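Local atomic coordinates of pantothenate synthetase (Francisella tularensis subsp. tularensis, PDB entry 3N8H), a protein that probably catalyses the ATP-dependent condensation of pantoate with beta-alanine to form pantothenate, by way of a pantoyl-adenylate intermediate. Residues R180-L194 against V250-C264. Sequence-based numbering, arbitrary orientation. Where two conformers were deposited one is given.
Sequences RQPSGLPLSSRNKNL and VRLIDNFLKETGPSC. With AMP (adenosine monophosphate), chain D; PRO (proline), chain C.
Arg180 reaches Asp254 across the junction between a loop of the HUP-type nucleotide-binding domain of this pantothenate synthetase and strand 250-257, an outer strand of the three-stranded antiparallel C-terminal sheet. From CB the arginine runs extended through CG and CD to NE, CD lying 3.6 Å from Ser263 O, and turns at the last torsion (chi4 -81°). NE passes near Pro262 CA, and Pro262 CB rests over one face of the guanidinium, 3.6 Å from NH1. At the tip the grip is end-on: NH1 bonds Asp254 OD2 at 2.9 Å and NH2 bonds the syn lone pair of Asp254 OD1 at 3.0 Å, the two planes 38° apart. NH1 also donates to Gly184 O, nearly in the guanidinium plane, which ties the salt bridge to the Gln181-Gly184 type I turn and should limit rotation. Tyr206 of helix 196-210 also bonds OD2. Farther along, Leu252 packs against Leu185 and sets both methyl groups close to Asn191 OD1, while Val250 sits against Leu194 CD2. The same loop serves the ligands: Leu187 O accepts from AMP N6, and Arg190, also paired with Asp69, bonds the bound proline's O through NH1 and NH2, each at 2.9 Å.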
# COMPACT_ATOMS: atom_id res chain seq x y z
N ARG A 180 -3.70 15.63 28.61
CA ARG A 180 -2.53 15.82 29.45
C ARG A 180 -2.81 15.60 30.95
O ARG A 180 -3.94 15.83 31.43
CB ARG A 180 -1.97 17.24 29.22
CG ARG A 180 -1.55 17.51 27.76
CD ARG A 180 -0.98 18.92 27.50
NE ARG A 180 -0.63 19.06 26.07
CZ ARG A 180 0.50 18.60 25.53
NH1 ARG A 180 1.41 18.02 26.32
NH2 ARG A 180 0.74 18.75 24.23
N GLN A 181 -1.77 15.14 31.67
CA GLN A 181 -1.72 15.23 33.14
C GLN A 181 -1.70 16.68 33.63
O GLN A 181 -1.31 17.59 32.89
CB GLN A 181 -0.45 14.58 33.69
CG GLN A 181 -0.32 13.11 33.44
CD GLN A 181 -1.38 12.30 34.19
OE1 GLN A 181 -2.20 12.85 34.92
NE2 GLN A 181 -1.35 10.97 34.00
N PRO A 182 -2.04 16.90 34.91
CA PRO A 182 -2.04 18.28 35.38
C PRO A 182 -0.72 19.04 35.11
O PRO A 182 -0.74 20.25 34.86
CB PRO A 182 -2.34 18.14 36.87
CG PRO A 182 -3.26 16.94 36.92
CD PRO A 182 -2.73 16.00 35.85
N SER A 183 0.41 18.32 35.13
CA SER A 183 1.72 18.92 34.89
C SER A 183 1.89 19.36 33.44
O SER A 183 2.73 20.20 33.14
CB SER A 183 2.85 17.93 35.26
OG SER A 183 2.82 16.80 34.40
N GLY A 184 1.10 18.78 32.54
CA GLY A 184 1.26 19.01 31.11
C GLY A 184 1.73 17.76 30.37
O GLY A 184 1.56 17.65 29.17
N LEU A 185 2.35 16.82 31.09
CA LEU A 185 2.75 15.53 30.52
C LEU A 185 1.60 14.84 29.77
O LEU A 185 0.57 14.51 30.37
CB LEU A 185 3.28 14.62 31.64
CG LEU A 185 3.74 13.20 31.31
CD1 LEU A 185 4.98 13.23 30.41
CD2 LEU A 185 4.01 12.43 32.59
N PRO A 186 1.80 14.59 28.47
CA PRO A 186 0.81 13.89 27.65
C PRO A 186 0.50 12.52 28.23
O PRO A 186 1.40 11.82 28.71
CB PRO A 186 1.54 13.69 26.32
CG PRO A 186 2.62 14.65 26.29
CD PRO A 186 3.01 14.93 27.70
N LEU A 187 -0.76 12.12 28.17
CA LEU A 187 -1.10 10.73 28.46
C LEU A 187 -0.56 9.82 27.35
O LEU A 187 -0.64 10.14 26.16
CB LEU A 187 -2.61 10.59 28.62
CG LEU A 187 -3.11 11.41 29.80
CD1 LEU A 187 -4.62 11.46 29.80
CD2 LEU A 187 -2.55 10.81 31.09
N SER A 188 0.03 8.69 27.75
CA SER A 188 0.60 7.72 26.81
C SER A 188 0.65 6.33 27.45
O SER A 188 0.89 6.23 28.66
CB SER A 188 2.02 8.15 26.44
OG SER A 188 2.39 7.64 25.17
N SER A 189 0.45 5.28 26.66
CA SER A 189 0.45 3.91 27.19
C SER A 189 1.79 3.53 27.83
O SER A 189 1.82 2.88 28.87
CB SER A 189 0.07 2.88 26.11
OG SER A 189 -1.25 3.11 25.64
N ARG A 190 2.88 3.95 27.20
CA ARG A 190 4.21 3.66 27.73
C ARG A 190 4.44 4.29 29.11
O ARG A 190 5.32 3.86 29.86
CB ARG A 190 5.30 4.10 26.73
CG ARG A 190 5.52 3.12 25.56
CD ARG A 190 6.65 3.63 24.63
NE ARG A 190 6.77 2.84 23.40
CZ ARG A 190 6.06 3.09 22.29
NH1 ARG A 190 5.20 4.09 22.27
NH2 ARG A 190 6.21 2.33 21.21
N ASN A 191 3.64 5.31 29.45
CA ASN A 191 3.69 5.91 30.78
C ASN A 191 3.51 4.85 31.87
O ASN A 191 3.95 5.03 33.01
CB ASN A 191 2.59 6.98 30.98
CG ASN A 191 2.87 8.29 30.25
OD1 ASN A 191 3.80 8.40 29.44
ND2 ASN A 191 2.05 9.30 30.53
N LYS A 192 2.79 3.76 31.54
CA LYS A 192 2.51 2.73 32.55
C LYS A 192 3.80 2.01 32.94
O LYS A 192 3.85 1.31 33.94
CB LYS A 192 1.45 1.73 32.07
CG LYS A 192 0.06 2.36 31.88
CD LYS A 192 -0.69 1.76 30.70
CE LYS A 192 -1.77 2.71 30.20
NZ LYS A 192 -3.10 2.07 30.25
N ASN A 193 4.85 2.19 32.13
CA ASN A 193 6.14 1.58 32.39
C ASN A 193 7.04 2.46 33.25
O ASN A 193 8.12 2.04 33.67
CB ASN A 193 6.84 1.20 31.08
CG ASN A 193 6.23 -0.05 30.45
OD1 ASN A 193 5.49 -0.79 31.10
ND2 ASN A 193 6.54 -0.27 29.17
N LEU A 194 6.58 3.68 33.54
CA LEU A 194 7.35 4.60 34.38
C LEU A 194 7.22 4.25 35.86
O LEU A 194 6.11 4.03 36.36
CB LEU A 194 6.86 6.03 34.21
CG LEU A 194 6.96 6.69 32.84
CD1 LEU A 194 6.16 8.02 32.88
CD2 LEU A 194 8.43 6.92 32.46
N VAL A 250 11.96 4.20 28.83
CA VAL A 250 10.65 4.59 28.34
C VAL A 250 10.78 5.78 27.42
O VAL A 250 11.27 6.83 27.84
CB VAL A 250 9.66 4.92 29.52
CG1 VAL A 250 8.27 5.36 28.97
CG2 VAL A 250 9.52 3.73 30.43
N ARG A 251 10.35 5.63 26.17
CA ARG A 251 10.50 6.71 25.21
C ARG A 251 9.16 7.43 25.03
O ARG A 251 8.19 6.81 24.60
CB ARG A 251 11.01 6.19 23.86
CG ARG A 251 11.44 7.28 22.88
CD ARG A 251 11.76 6.67 21.49
NE ARG A 251 12.10 7.73 20.56
CZ ARG A 251 11.21 8.39 19.82
NH1 ARG A 251 9.94 8.07 19.89
NH2 ARG A 251 11.60 9.37 19.01
N LEU A 252 9.12 8.71 25.38
CA LEU A 252 7.91 9.54 25.23
C LEU A 252 8.10 10.68 24.24
O LEU A 252 9.21 11.18 24.08
CB LEU A 252 7.53 10.14 26.58
CG LEU A 252 7.25 9.12 27.69
CD1 LEU A 252 6.80 9.85 28.94
CD2 LEU A 252 6.23 8.05 27.22
N ILE A 253 7.00 11.09 23.57
CA ILE A 253 7.05 12.18 22.60
C ILE A 253 5.94 13.16 22.90
O ILE A 253 4.96 12.85 23.61
CB ILE A 253 6.92 11.69 21.12
CG1 ILE A 253 5.45 11.51 20.68
CG2 ILE A 253 7.73 10.42 20.90
CD1 ILE A 253 5.28 11.00 19.24
N ASP A 254 6.10 14.35 22.34
CA ASP A 254 5.11 15.41 22.47
C ASP A 254 5.25 16.45 21.34
O ASP A 254 6.31 16.60 20.72
CB ASP A 254 5.25 16.08 23.86
CG ASP A 254 4.01 16.85 24.27
OD1 ASP A 254 3.00 16.86 23.50
OD2 ASP A 254 4.05 17.48 25.35
N ASN A 255 4.18 17.17 21.06
CA ASN A 255 4.29 18.37 20.25
C ASN A 255 3.19 19.33 20.69
O ASN A 255 2.13 18.89 21.16
CB ASN A 255 4.20 18.03 18.76
CG ASN A 255 2.80 17.81 18.34
OD1 ASN A 255 2.08 18.76 17.99
ND2 ASN A 255 2.36 16.56 18.44
N PHE A 256 3.45 20.62 20.60
CA PHE A 256 2.47 21.65 20.96
C PHE A 256 2.85 22.95 20.25
O PHE A 256 3.98 23.09 19.78
CB PHE A 256 2.45 21.87 22.50
CG PHE A 256 3.83 21.81 23.14
CD1 PHE A 256 4.72 22.86 23.01
CD2 PHE A 256 4.24 20.68 23.85
CE1 PHE A 256 5.99 22.82 23.60
CE2 PHE A 256 5.52 20.62 24.44
CZ PHE A 256 6.39 21.71 24.30
N LEU A 257 1.90 23.88 20.15
CA LEU A 257 2.18 25.21 19.61
C LEU A 257 3.22 25.92 20.46
O LEU A 257 3.17 25.83 21.68
CB LEU A 257 0.90 26.04 19.59
CG LEU A 257 -0.20 25.59 18.63
CD1 LEU A 257 -1.49 26.35 18.89
CD2 LEU A 257 0.26 25.80 17.19
N LYS A 258 4.17 26.60 19.83
CA LYS A 258 5.23 27.32 20.55
C LYS A 258 4.66 28.42 21.43
O LYS A 258 5.12 28.62 22.55
CB LYS A 258 6.27 27.87 19.56
CG LYS A 258 7.42 28.67 20.20
CD LYS A 258 7.06 30.15 20.35
CE LYS A 258 8.27 31.01 20.72
NZ LYS A 258 9.30 31.04 19.65
N GLU A 259 3.65 29.12 20.92
CA GLU A 259 3.01 30.22 21.64
C GLU A 259 2.32 29.77 22.94
O GLU A 259 2.26 30.53 23.92
CB GLU A 259 1.99 30.92 20.73
CG GLU A 259 0.86 31.66 21.46
CD GLU A 259 1.29 33.00 22.06
OE1 GLU A 259 2.40 33.48 21.73
OE2 GLU A 259 0.51 33.57 22.86
N THR A 260 1.80 28.54 22.95
CA THR A 260 1.04 28.05 24.10
C THR A 260 1.85 27.16 25.05
O THR A 260 1.64 27.18 26.26
CB THR A 260 -0.23 27.29 23.68
OG1 THR A 260 0.12 26.07 23.02
CG2 THR A 260 -1.07 28.15 22.74
N GLY A 261 2.76 26.36 24.50
CA GLY A 261 3.44 25.37 25.31
C GLY A 261 2.46 24.24 25.62
O GLY A 261 1.37 24.18 25.02
N PRO A 262 2.84 23.32 26.52
CA PRO A 262 1.96 22.18 26.80
C PRO A 262 0.91 22.56 27.85
O PRO A 262 0.95 22.08 28.98
CB PRO A 262 2.92 21.10 27.33
CG PRO A 262 4.03 21.87 27.97
CD PRO A 262 4.15 23.18 27.20
N SER A 263 -0.03 23.41 27.46
CA SER A 263 -0.92 24.07 28.44
C SER A 263 -2.02 23.16 29.00
O SER A 263 -2.40 22.16 28.37
CB SER A 263 -1.53 25.32 27.82
OG SER A 263 -2.08 25.01 26.55
N CYS A 264 -2.50 23.52 30.20
CA CYS A 264 -3.67 22.93 30.88
C CYS A 264 -3.35 22.17 32.18
O CYS A 264 -3.27 22.76 33.26
CB CYS A 264 -4.54 22.08 29.93
SG CYS A 264 -5.70 23.09 28.96
P AMP D . -1.48 4.44 20.41
O1P AMP D . -2.41 3.43 21.08
O2P AMP D . -0.52 5.16 21.31
O3P AMP D . -0.85 3.93 19.17
O5' AMP D . -2.50 5.66 20.05
C5' AMP D . -3.77 5.44 19.44
C4' AMP D . -4.41 6.75 19.07
O4' AMP D . -4.61 7.53 20.29
C3' AMP D . -3.56 7.63 18.13
O3' AMP D . -4.42 8.38 17.26
C2' AMP D . -2.86 8.57 19.10
O2' AMP D . -2.38 9.79 18.56
C1' AMP D . -3.96 8.79 20.14
N9 AMP D . -3.44 9.29 21.42
C8 AMP D . -2.42 8.74 22.12
N7 AMP D . -2.17 9.48 23.24
C5 AMP D . -3.03 10.54 23.23
C6 AMP D . -3.29 11.69 24.12
N6 AMP D . -2.55 11.85 25.23
N1 AMP D . -4.26 12.56 23.79
C2 AMP D . -4.97 12.38 22.65
N3 AMP D . -4.80 11.35 21.80
C4 AMP D . -3.85 10.40 22.03
N PRO C . 2.02 4.92 19.15
CA PRO C . 2.56 4.13 18.04
C PRO C . 3.87 3.46 18.46
O PRO C . 4.39 3.77 19.54
CB PRO C . 2.81 5.18 16.96
CG PRO C . 1.77 6.22 17.22
CD PRO C . 1.58 6.26 18.72
O HOH W 1 4.71 8.86 23.21